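Local coordinates for uncharacterized protein (Bacteroides ovatus, PDB 4FXT) that is of unknown function but belongs to the DUF3823 family, pairing a transthyretin-like N-terminal domain with an E-set-like C-terminal domain, at residues V21-L32 with I43-Y53; N126-L134 with K145-V155. All coordinates share one frame; numbering follows the deposited sequence.

Contact 1 of 2, residues V21-L32 with I43-Y53; sequences VGVRSGSSEFAL and IPVYIAQDGSY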
loop_
_atom_site.group_PDB
_atom_site.type_symbol
_atom_site.label_atom_id
_atom_site.label_comp_id
_atom_site.label_asym_id
_atom_site.label_seq_id
_atom_site.Cartn_x
_atom_site.Cartn_y
_atom_site.Cartn_z
ATOM N N VAL A 21 0.624 5.453 1.530
ATOM C CA VAL A 21 1.296 4.360 0.821
ATOM C C VAL A 21 0.405 3.118 0.840
ATOM O O VAL A 21 0.164 2.533 1.895
ATOM C CB VAL A 21 2.698 4.054 1.400
ATOM C CG1 VAL A 21 3.347 2.899 0.665
ATOM C CG2 VAL A 21 3.595 5.275 1.318
ATOM N N GLY A 22 -0.023 2.703 -0.349
ATOM C CA GLY A 22 -0.879 1.538 -0.521
ATOM C C GLY A 22 -0.168 0.253 -0.169
ATOM O O GLY A 22 1.013 0.070 -0.493
ATOM N N VAL A 23 -0.871 -0.633 0.543
ATOM C CA VAL A 23 -0.221 -1.875 0.878
ATOM C C VAL A 23 -1.271 -3.004 0.838
ATOM O O VAL A 23 -2.447 -2.718 0.587
ATOM C CB VAL A 23 0.483 -1.730 2.242
ATOM C CG1 VAL A 23 -0.505 -1.737 3.401
ATOM C CG2 VAL A 23 1.509 -2.814 2.402
ATOM N N ARG A 24 -0.832 -4.284 0.995
ATOM C CA ARG A 24 -1.753 -5.418 1.002
ATOM C C ARG A 24 -2.426 -5.532 2.409
ATOM O O ARG A 24 -1.741 -5.455 3.441
ATOM C CB ARG A 24 -1.033 -6.712 0.608
ATOM C CG ARG A 24 -1.938 -7.934 0.632
ATOM C CD ARG A 24 -1.278 -9.218 0.205
ATOM N NE ARG A 24 -0.234 -9.628 1.139
ATOM C CZ ARG A 24 -0.425 -10.417 2.190
ATOM N NH1 ARG A 24 -1.632 -10.901 2.459
ATOM N NH2 ARG A 24 0.589 -10.724 2.982
ATOM N N SER A 25 -3.770 -5.699 2.435
ATOM C CA SER A 25 -4.511 -5.840 3.672
ATOM C C SER A 25 -4.000 -7.067 4.391
ATOM O O SER A 25 -3.809 -8.098 3.757
ATOM C CB SER A 25 -6.025 -5.909 3.420
ATOM O OG SER A 25 -6.775 -5.918 4.631
ATOM N N GLY A 26 -3.710 -6.895 5.680
ATOM C CA GLY A 26 -3.176 -7.908 6.583
ATOM C C GLY A 26 -1.726 -8.279 6.361
ATOM O O GLY A 26 -1.361 -9.427 6.609
ATOM N N SER A 27 -0.884 -7.330 5.911
ATOM C CA SER A 27 0.508 -7.686 5.623
ATOM C C SER A 27 1.546 -6.829 6.367
ATOM O O SER A 27 2.637 -7.311 6.700
ATOM C CB SER A 27 0.777 -7.533 4.129
ATOM O OG SER A 27 0.713 -6.173 3.745
ATOM N N SER A 28 1.202 -5.540 6.558
ATOM C CA SER A 28 2.120 -4.563 7.116
ATOM C C SER A 28 1.654 -4.040 8.456
ATOM O O SER A 28 0.447 -3.940 8.733
ATOM C CB SER A 28 2.269 -3.409 6.136
ATOM O OG SER A 28 2.696 -3.957 4.902
ATOM N N GLU A 29 2.653 -3.719 9.296
ATOM C CA GLU A 29 2.496 -3.258 10.670
ATOM C C GLU A 29 3.540 -2.250 11.091
ATOM O O GLU A 29 4.541 -2.033 10.400
ATOM C CB GLU A 29 2.621 -4.461 11.622
ATOM C CG GLU A 29 1.603 -5.567 11.449
ATOM C CD GLU A 29 1.886 -6.869 12.174
ATOM O OE1 GLU A 29 2.684 -6.893 13.144
ATOM O OE2 GLU A 29 1.276 -7.880 11.756
ATOM N N PHE A 30 3.299 -1.677 12.278
ATOM C CA PHE A 30 4.196 -0.869 13.094
ATOM C C PHE A 30 4.168 -1.477 14.500
ATOM O O PHE A 30 3.208 -2.165 14.851
ATOM C CB PHE A 30 3.882 0.642 13.101
ATOM C CG PHE A 30 3.853 1.363 11.781
ATOM C CD1 PHE A 30 4.961 1.350 10.939
ATOM C CD2 PHE A 30 2.811 2.219 11.470
ATOM C CE1 PHE A 30 4.941 2.051 9.719
ATOM C CE2 PHE A 30 2.806 2.951 10.275
ATOM C CZ PHE A 30 3.858 2.845 9.395
ATOM N N ALA A 31 5.215 -1.277 15.284
ATOM C CA ALA A 31 5.237 -1.761 16.656
ATOM C C ALA A 31 5.342 -0.582 17.581
ATOM O O ALA A 31 6.128 0.348 17.340
ATOM C CB ALA A 31 6.372 -2.746 16.884
ATOM N N LEU A 32 4.515 -0.608 18.625
ATOM C CA LEU A 32 4.403 0.475 19.575
ATOM C C LEU A 32 4.958 0.018 20.949
ATOM O O LEU A 32 4.609 -1.042 21.461
ATOM C CB LEU A 32 2.920 0.857 19.610
ATOM C CG LEU A 32 2.566 2.326 19.693
ATOM C CD1 LEU A 32 3.461 3.187 18.828
ATOM C CD2 LEU A 32 1.121 2.537 19.324
ATOM N N ILE A 43 3.156 -3.344 21.336
ATOM C CA ILE A 43 1.767 -3.254 20.876
ATOM C C ILE A 43 1.751 -3.265 19.345
ATOM O O ILE A 43 2.362 -2.387 18.735
ATOM C CB ILE A 43 1.048 -1.996 21.437
ATOM C CG1 ILE A 43 1.100 -1.960 22.959
ATOM C CG2 ILE A 43 -0.388 -1.889 20.902
ATOM C CD1 ILE A 43 0.549 -0.695 23.612
ATOM N N PRO A 44 1.045 -4.210 18.694
ATOM C CA PRO A 44 0.995 -4.174 17.209
ATOM C C PRO A 44 0.051 -3.072 16.697
ATOM O O PRO A 44 -0.908 -2.716 17.374
ATOM C CB PRO A 44 0.483 -5.565 16.833
ATOM C CG PRO A 44 -0.346 -5.998 18.047
ATOM C CD PRO A 44 0.233 -5.315 19.259
ATOM N N VAL A 45 0.325 -2.544 15.504
ATOM C CA VAL A 45 -0.420 -1.452 14.870
ATOM C C VAL A 45 -0.631 -1.849 13.395
ATOM O O VAL A 45 0.175 -1.544 12.497
ATOM C CB VAL A 45 0.255 -0.058 15.035
ATOM C CG1 VAL A 45 -0.556 1.027 14.343
ATOM C CG2 VAL A 45 0.459 0.302 16.509
ATOM N N TYR A 46 -1.754 -2.528 13.171
ATOM C CA TYR A 46 -2.125 -3.129 11.918
ATOM C C TYR A 46 -2.617 -2.062 10.914
ATOM O O TYR A 46 -3.564 -1.296 11.157
ATOM C CB TYR A 46 -3.190 -4.192 12.166
ATOM C CG TYR A 46 -2.755 -5.241 13.175
ATOM C CD1 TYR A 46 -1.824 -6.225 12.832
ATOM C CD2 TYR A 46 -3.318 -5.289 14.455
ATOM C CE1 TYR A 46 -1.463 -7.230 13.734
ATOM C CE2 TYR A 46 -2.945 -6.281 15.373
ATOM C CZ TYR A 46 -2.024 -7.254 15.002
ATOM O OH TYR A 46 -1.615 -8.231 15.874
ATOM N N ILE A 47 -1.914 -2.007 9.781
ATOM C CA ILE A 47 -2.128 -1.038 8.706
ATOM C C ILE A 47 -3.076 -1.633 7.685
ATOM O O ILE A 47 -2.824 -2.744 7.174
ATOM C CB ILE A 47 -0.761 -0.649 8.063
ATOM C CG1 ILE A 47 0.328 -0.365 9.136
ATOM C CG2 ILE A 47 -0.894 0.485 7.017
ATOM C CD1 ILE A 47 1.710 -0.292 8.609
ATOM N N ALA A 48 -4.153 -0.861 7.381
ATOM C CA ALA A 48 -5.186 -1.144 6.398
ATOM C C ALA A 48 -4.613 -1.004 4.983
ATOM O O ALA A 48 -3.520 -0.438 4.814
ATOM C CB ALA A 48 -6.379 -0.210 6.603
ATOM N N GLN A 49 -5.324 -1.550 3.958
ATOM C CA GLN A 49 -4.828 -1.555 2.560
ATOM C C GLN A 49 -4.651 -0.114 1.969
ATOM O O GLN A 49 -3.924 0.045 0.981
ATOM C CB GLN A 49 -5.750 -2.350 1.645
ATOM C CG GLN A 49 -7.161 -1.814 1.606
ATOM C CD GLN A 49 -7.576 -1.586 0.184
ATOM O OE1 GLN A 49 -7.259 -2.384 -0.760
ATOM N NE2 GLN A 49 -8.329 -0.490 0.021
ATOM N N ASP A 50 -5.294 0.916 2.566
ATOM C CA ASP A 50 -5.170 2.278 2.065
ATOM C C ASP A 50 -4.066 3.037 2.771
ATOM O O ASP A 50 -4.027 4.282 2.665
ATOM C CB ASP A 50 -6.493 3.048 2.217
ATOM C CG ASP A 50 -7.085 3.176 3.606
ATOM O OD1 ASP A 50 -6.452 2.687 4.582
ATOM O OD2 ASP A 50 -8.216 3.707 3.717
ATOM N N GLY A 51 -3.214 2.303 3.506
ATOM C CA GLY A 51 -2.108 2.855 4.279
ATOM C C GLY A 51 -2.464 3.448 5.634
ATOM O O GLY A 51 -1.571 3.865 6.390
ATOM N N SER A 52 -3.752 3.482 5.981
ATOM C CA SER A 52 -4.136 4.079 7.266
ATOM C C SER A 52 -4.073 3.036 8.415
ATOM O O SER A 52 -4.069 1.833 8.156
ATOM C CB SER A 52 -5.534 4.685 7.179
ATOM O OG SER A 52 -6.486 3.661 6.973
ATOM N N TYR A 53 -4.022 3.511 9.671
ATOM C CA TYR A 53 -4.047 2.672 10.851
ATOM C C TYR A 53 -4.853 3.355 11.979
ATOM O O TYR A 53 -5.036 4.582 11.975
ATOM C CB TYR A 53 -2.622 2.375 11.307
ATOM C CG TYR A 53 -1.948 3.572 11.967
ATOM C CD1 TYR A 53 -2.085 3.810 13.338
ATOM C CD2 TYR A 53 -1.189 4.476 11.217
ATOM C CE1 TYR A 53 -1.498 4.915 13.941
ATOM C CE2 TYR A 53 -0.596 5.589 11.815
ATOM C CZ TYR A 53 -0.764 5.808 13.176
ATOM O OH TYR A 53 -0.179 6.884 13.793
HETATM O O HOH W 1 -4.007 -5.092 7.892
#
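Strands 28-32 and 43-46 run antiparallel with their axes 4.7 Å apart, Leu32 facing Ile43 as a hydrogen-bonded pair in which Ile43 N reaches Leu32 O at 2.7 Å, while Ile47 N carries the ladder on to Ser28 O. Ile47 lays its CD1 methyl over the middle of the Phe30 ring, 3.8 Å from the ring centroid and 11° off its normal, a CH-pi contact. CG1 of Ile47 stands anti to the carbonyl carbon (chi1 -45°), which carries the branch across the strand toward the ring. Tyr53 CD2 meets the edge of the same ring, while the Tyr53 OH bonds to Gln90 O. Farther along this face, Leu32 CD2 packs 3.7 Å from Val45 CG2, and Leu64 and Leu10 also touch Leu32. On the other face Glu29 runs alongside Tyr46, its OE2 at the ring edge 3.4 Å from Tyr46 CE1, carboxylate and ring planes 76° apart. An alanine at Glu29 is likely to leave that edge of the Tyr46 ring without its neighbour and the ring freer to turn. Beyond the paired strands a water links the segments, accepting from Gly26 N and donating to Ile47 O. Farther on, Val23 N donates to Gln49 O at 3.2 Å, from above the carbonyl plane. There the type I turn Ala48-Gly51 leads into strand 52-58, and Asp50 OD1 takes both N and OG of Ser52, the former closing an Asx turn. This is a beta hairpin at the margin of an antiparallel sheet, consistent with the transthyretin-like sandwich of the N-terminal domain.

Contact 2 of 2, residues N126-L134 with K145-V155; sequences NMENVGIYL and KEAELKLGNTV. With EDO (1,2-ethanediol), chain O.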
loop_
_atom_site.group_PDB
_atom_site.type_symbol
_atom_site.label_atom_id
_atom_site.label_comp_id
_atom_site.label_asym_id
_atom_site.label_seq_id
_atom_site.Cartn_x
_atom_site.Cartn_y
_atom_site.Cartn_z
ATOM N N ASN A 126 16.126 -3.221 -6.203
ATOM C CA ASN A 126 16.007 -3.709 -7.570
ATOM C C ASN A 126 14.614 -4.243 -7.783
ATOM O O ASN A 126 14.064 -4.952 -6.937
ATOM C CB ASN A 126 17.064 -4.762 -7.849
ATOM C CG ASN A 126 18.474 -4.234 -7.764
ATOM O OD1 ASN A 126 19.285 -4.757 -7.008
ATOM N ND2 ASN A 126 18.783 -3.138 -8.466
HETATM N N MSE A 127 14.032 -3.859 -8.911
HETATM C CA MSE A 127 12.650 -4.168 -9.302
HETATM C C MSE A 127 12.531 -5.639 -9.687
HETATM O O MSE A 127 13.363 -6.132 -10.463
HETATM C CB MSE A 127 12.271 -3.236 -10.465
HETATM C CG MSE A 127 10.980 -3.562 -11.162
HETATM SE SE MSE A 127 10.278 -2.099 -12.274
HETATM C CE MSE A 127 11.890 -1.462 -13.355
ATOM N N GLU A 128 11.513 -6.351 -9.102
ATOM C CA GLU A 128 11.265 -7.783 -9.396
ATOM C C GLU A 128 10.125 -7.957 -10.365
ATOM O O GLU A 128 10.216 -8.795 -11.278
ATOM C CB GLU A 128 10.975 -8.638 -8.158
ATOM C CG GLU A 128 12.154 -8.880 -7.224
ATOM C CD GLU A 128 11.858 -9.877 -6.111
ATOM O OE1 GLU A 128 10.703 -10.367 -6.057
ATOM O OE2 GLU A 128 12.782 -10.205 -5.324
ATOM N N ASN A 129 9.041 -7.191 -10.157
ATOM C CA ASN A 129 7.837 -7.273 -10.988
ATOM C C ASN A 129 6.945 -6.080 -10.789
ATOM O O ASN A 129 6.949 -5.448 -9.724
ATOM C CB ASN A 129 7.022 -8.563 -10.660
ATOM C CG ASN A 129 5.880 -8.845 -11.591
ATOM O OD1 ASN A 129 6.043 -8.897 -12.816
ATOM N ND2 ASN A 129 4.711 -9.115 -11.024
ATOM N N VAL A 130 6.145 -5.805 -11.820
ATOM C CA VAL A 130 5.058 -4.850 -11.789
ATOM C C VAL A 130 3.815 -5.632 -12.175
ATOM O O VAL A 130 3.849 -6.377 -13.146
ATOM C CB VAL A 130 5.301 -3.604 -12.650
ATOM C CG1 VAL A 130 4.106 -2.651 -12.572
ATOM C CG2 VAL A 130 6.583 -2.904 -12.210
ATOM N N GLY A 131 2.752 -5.487 -11.402
ATOM C CA GLY A 131 1.490 -6.165 -11.654
ATOM C C GLY A 131 0.263 -5.275 -11.648
ATOM O O GLY A 131 0.214 -4.289 -10.914
ATOM N N ILE A 132 -0.716 -5.601 -12.507
ATOM C CA ILE A 132 -2.046 -4.998 -12.557
ATOM C C ILE A 132 -2.996 -6.061 -12.039
ATOM O O ILE A 132 -2.929 -7.201 -12.495
ATOM C CB ILE A 132 -2.490 -4.406 -13.928
ATOM C CG1 ILE A 132 -1.512 -3.353 -14.482
ATOM C CG2 ILE A 132 -3.913 -3.834 -13.871
ATOM C CD1 ILE A 132 -0.640 -3.900 -15.387
ATOM N N TYR A 133 -3.845 -5.709 -11.059
ATOM C CA TYR A 133 -4.767 -6.663 -10.444
ATOM C C TYR A 133 -6.207 -6.174 -10.563
ATOM O O TYR A 133 -6.458 -4.969 -10.470
ATOM C CB TYR A 133 -4.377 -6.863 -8.978
ATOM C CG TYR A 133 -2.920 -7.267 -8.827
ATOM C CD1 TYR A 133 -2.510 -8.574 -9.073
ATOM C CD2 TYR A 133 -1.950 -6.339 -8.458
ATOM C CE1 TYR A 133 -1.166 -8.937 -9.004
ATOM C CE2 TYR A 133 -0.611 -6.697 -8.352
ATOM C CZ TYR A 133 -0.221 -8.000 -8.632
ATOM O OH TYR A 133 1.101 -8.377 -8.596
ATOM N N LEU A 134 -7.132 -7.107 -10.837
ATOM C CA LEU A 134 -8.585 -6.881 -10.872
ATOM C C LEU A 134 -9.233 -7.779 -9.854
ATOM O O LEU A 134 -8.911 -8.967 -9.827
ATOM C CB LEU A 134 -9.225 -7.101 -12.266
ATOM C CG LEU A 134 -8.660 -6.330 -13.505
ATOM C CD1 LEU A 134 -9.351 -6.767 -14.757
ATOM C CD2 LEU A 134 -8.758 -4.816 -13.348
ATOM N N LYS A 145 -7.202 -11.771 -5.909
ATOM C CA LYS A 145 -7.376 -11.227 -7.263
ATOM C C LYS A 145 -8.226 -12.147 -8.095
ATOM O O LYS A 145 -8.230 -13.365 -7.869
ATOM C CB LYS A 145 -5.997 -11.029 -7.941
ATOM C CG LYS A 145 -5.190 -12.327 -7.862
ATOM C CD LYS A 145 -3.825 -12.304 -8.379
ATOM C CE LYS A 145 -3.063 -13.543 -7.909
ATOM N NZ LYS A 145 -3.640 -14.827 -8.366
ATOM N N GLU A 146 -8.928 -11.562 -9.084
ATOM C CA GLU A 146 -9.761 -12.315 -10.028
ATOM C C GLU A 146 -8.983 -12.448 -11.354
ATOM O O GLU A 146 -9.213 -13.373 -12.133
ATOM C CB GLU A 146 -11.134 -11.636 -10.205
ATOM C CG GLU A 146 -12.242 -12.631 -10.481
ATOM C CD GLU A 146 -12.533 -13.562 -9.325
ATOM O OE1 GLU A 146 -12.320 -13.163 -8.153
ATOM O OE2 GLU A 146 -13.009 -14.687 -9.598
ATOM N N ALA A 147 -8.021 -11.534 -11.560
ATOM C CA ALA A 147 -7.121 -11.486 -12.701
ATOM C C ALA A 147 -5.853 -10.710 -12.369
ATOM O O ALA A 147 -5.898 -9.746 -11.587
ATOM C CB ALA A 147 -7.823 -10.848 -13.885
ATOM N N GLU A 148 -4.714 -11.120 -12.958
ATOM C CA GLU A 148 -3.449 -10.393 -12.777
ATOM C C GLU A 148 -2.746 -10.291 -14.097
ATOM O O GLU A 148 -3.020 -11.060 -15.023
ATOM C CB GLU A 148 -2.502 -10.996 -11.713
ATOM C CG GLU A 148 -1.802 -12.303 -12.029
ATOM C CD GLU A 148 -0.737 -12.748 -11.033
ATOM O OE1 GLU A 148 -0.128 -11.882 -10.360
ATOM O OE2 GLU A 148 -0.446 -13.966 -11.000
ATOM N N LEU A 149 -1.834 -9.335 -14.184
ATOM C CA LEU A 149 -0.977 -9.098 -15.341
ATOM C C LEU A 149 0.415 -8.804 -14.827
ATOM O O LEU A 149 0.574 -7.854 -14.073
ATOM C CB LEU A 149 -1.552 -7.960 -16.186
ATOM C CG LEU A 149 -0.872 -7.685 -17.505
ATOM C CD1 LEU A 149 -0.921 -8.906 -18.413
ATOM C CD2 LEU A 149 -1.547 -6.537 -18.194
ATOM N N LYS A 150 1.388 -9.678 -15.100
ATOM C CA LYS A 150 2.769 -9.486 -14.646
ATOM C C LYS A 150 3.549 -8.863 -15.812
ATOM O O LYS A 150 3.641 -9.466 -16.880
ATOM C CB LYS A 150 3.369 -10.804 -14.150
ATOM C CG LYS A 150 2.588 -11.454 -12.997
ATOM C CD LYS A 150 3.114 -12.832 -12.506
ATOM C CE LYS A 150 4.426 -12.830 -11.757
ATOM N NZ LYS A 150 4.788 -14.192 -11.273
ATOM N N LEU A 151 4.029 -7.626 -15.645
ATOM C CA LEU A 151 4.676 -6.847 -16.701
ATOM C C LEU A 151 6.228 -7.003 -16.750
ATOM O O LEU A 151 6.885 -6.472 -17.684
ATOM C CB LEU A 151 4.348 -5.357 -16.476
ATOM C CG LEU A 151 2.886 -4.932 -16.432
ATOM C CD1 LEU A 151 2.772 -3.489 -16.156
ATOM C CD2 LEU A 151 2.190 -5.219 -17.731
ATOM N N GLY A 152 6.806 -7.685 -15.749
ATOM C CA GLY A 152 8.251 -7.842 -15.677
ATOM C C GLY A 152 8.878 -6.779 -14.804
ATOM O O GLY A 152 8.188 -6.156 -13.999
ATOM N N ASN A 153 10.178 -6.556 -14.945
ATOM C CA ASN A 153 10.897 -5.670 -14.064
ATOM C C ASN A 153 11.727 -4.641 -14.798
ATOM O O ASN A 153 12.776 -4.255 -14.275
ATOM C CB ASN A 153 11.817 -6.529 -13.213
ATOM C CG ASN A 153 12.930 -7.286 -13.937
ATOM O OD1 ASN A 153 12.998 -7.386 -15.173
ATOM N ND2 ASN A 153 13.864 -7.808 -13.160
ATOM N N THR A 154 11.301 -4.210 -16.017
ATOM C CA THR A 154 12.031 -3.206 -16.816
ATOM C C THR A 154 11.067 -2.068 -17.200
ATOM O O THR A 154 11.275 -1.375 -18.199
ATOM C CB THR A 154 12.694 -3.831 -18.059
ATOM O OG1 THR A 154 11.676 -4.371 -18.909
ATOM C CG2 THR A 154 13.762 -4.882 -17.718
ATOM N N VAL A 155 10.020 -1.860 -16.393
ATOM C CA VAL A 155 9.074 -0.767 -16.622
ATOM C C VAL A 155 9.832 0.566 -16.417
ATOM O O VAL A 155 10.546 0.702 -15.430
ATOM C CB VAL A 155 7.817 -0.886 -15.714
ATOM C CG1 VAL A 155 6.856 0.284 -15.927
ATOM C CG2 VAL A 155 7.100 -2.217 -15.942
HETATM C C1 EDO O . -10.433 -9.651 -4.603
HETATM O O1 EDO O . -11.520 -9.024 -3.901
HETATM C C2 EDO O . -10.801 -11.018 -5.272
HETATM O O2 EDO O . -11.682 -10.879 -6.382
#
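Ile132 and Leu149 form a hydrogen-bonded pair in the beta hairpin of strands 127-135 and 147-150, at one margin of an antiparallel sheet in the E-set-like domain. Ile132 N donates to Leu149 O at 3.0 Å and Leu149 N returns to Ile132 O, both in the carbonyl plane. On the Ile132 face, its CD1 reaches Leu151 CD1 at 3.5 Å and also nears Leu149 CD2. Two residues back on the same strand, Val130 CG1 touches Leu151 CD1, and Val130 CG2 meets Val155 CG2, the two valines crossing at about a right angle. On the opposite face Tyr133 and Glu148 lie side by side, Glu148 OE1 at the ring edge 3.4 Å from Tyr133 CE1 and the flat groups 36° apart. Asn129 sends its amide across Lys150: with CG anti to the backbone N (chi1 -171°), OD1 comes within 3.3 Å of Gly152 N and accepts its hydrogen, while ND2 is taken by Tyr191 OH, so both ends of the amide are held. Asn153 ND2 bonds to Met127 O, the backbone carbonyl of a selenomethionine whose SE packs against Val155 CB. In the next shell, Ile118 backs both Val130 and Val155, Ala163 and Ile165 pack on Ile132, and Lys184 forms a salt bridge with Glu128. A classic bulge at Glu146 and Ala147 begins the outer strand. A 1,2-ethanediol, probably from the crystallisation liquor, donates from O2 to Glu146 OE1. At the bulge, Leu134 O accepts two backbone donors, Glu146 N at 2.7 Å and Ala147 N at 3.2 Å.

In the fold
Contact 1 and contact 2 are beta hairpins of two successive domains, the first closing before the second opens along the chain. Their centres lie 22 Å apart and their nearest atoms about 9 Å, so they do not touch. In each, the second strand forms one margin of a four-stranded antiparallel sheet. The C-terminal domain bridges the interval: Arg180, backbone-bonded to Tyr133 of contact 2, also donates through NH2 to Val23 O of contact 1. Leu139, whose carbonyl bonds the ethanediol beside Glu146, touches Gln49. Glu190, which forms a salt bridge with Arg24 of contact 1, directly precedes Tyr191, whose OH bonds Asn129 of contact 2.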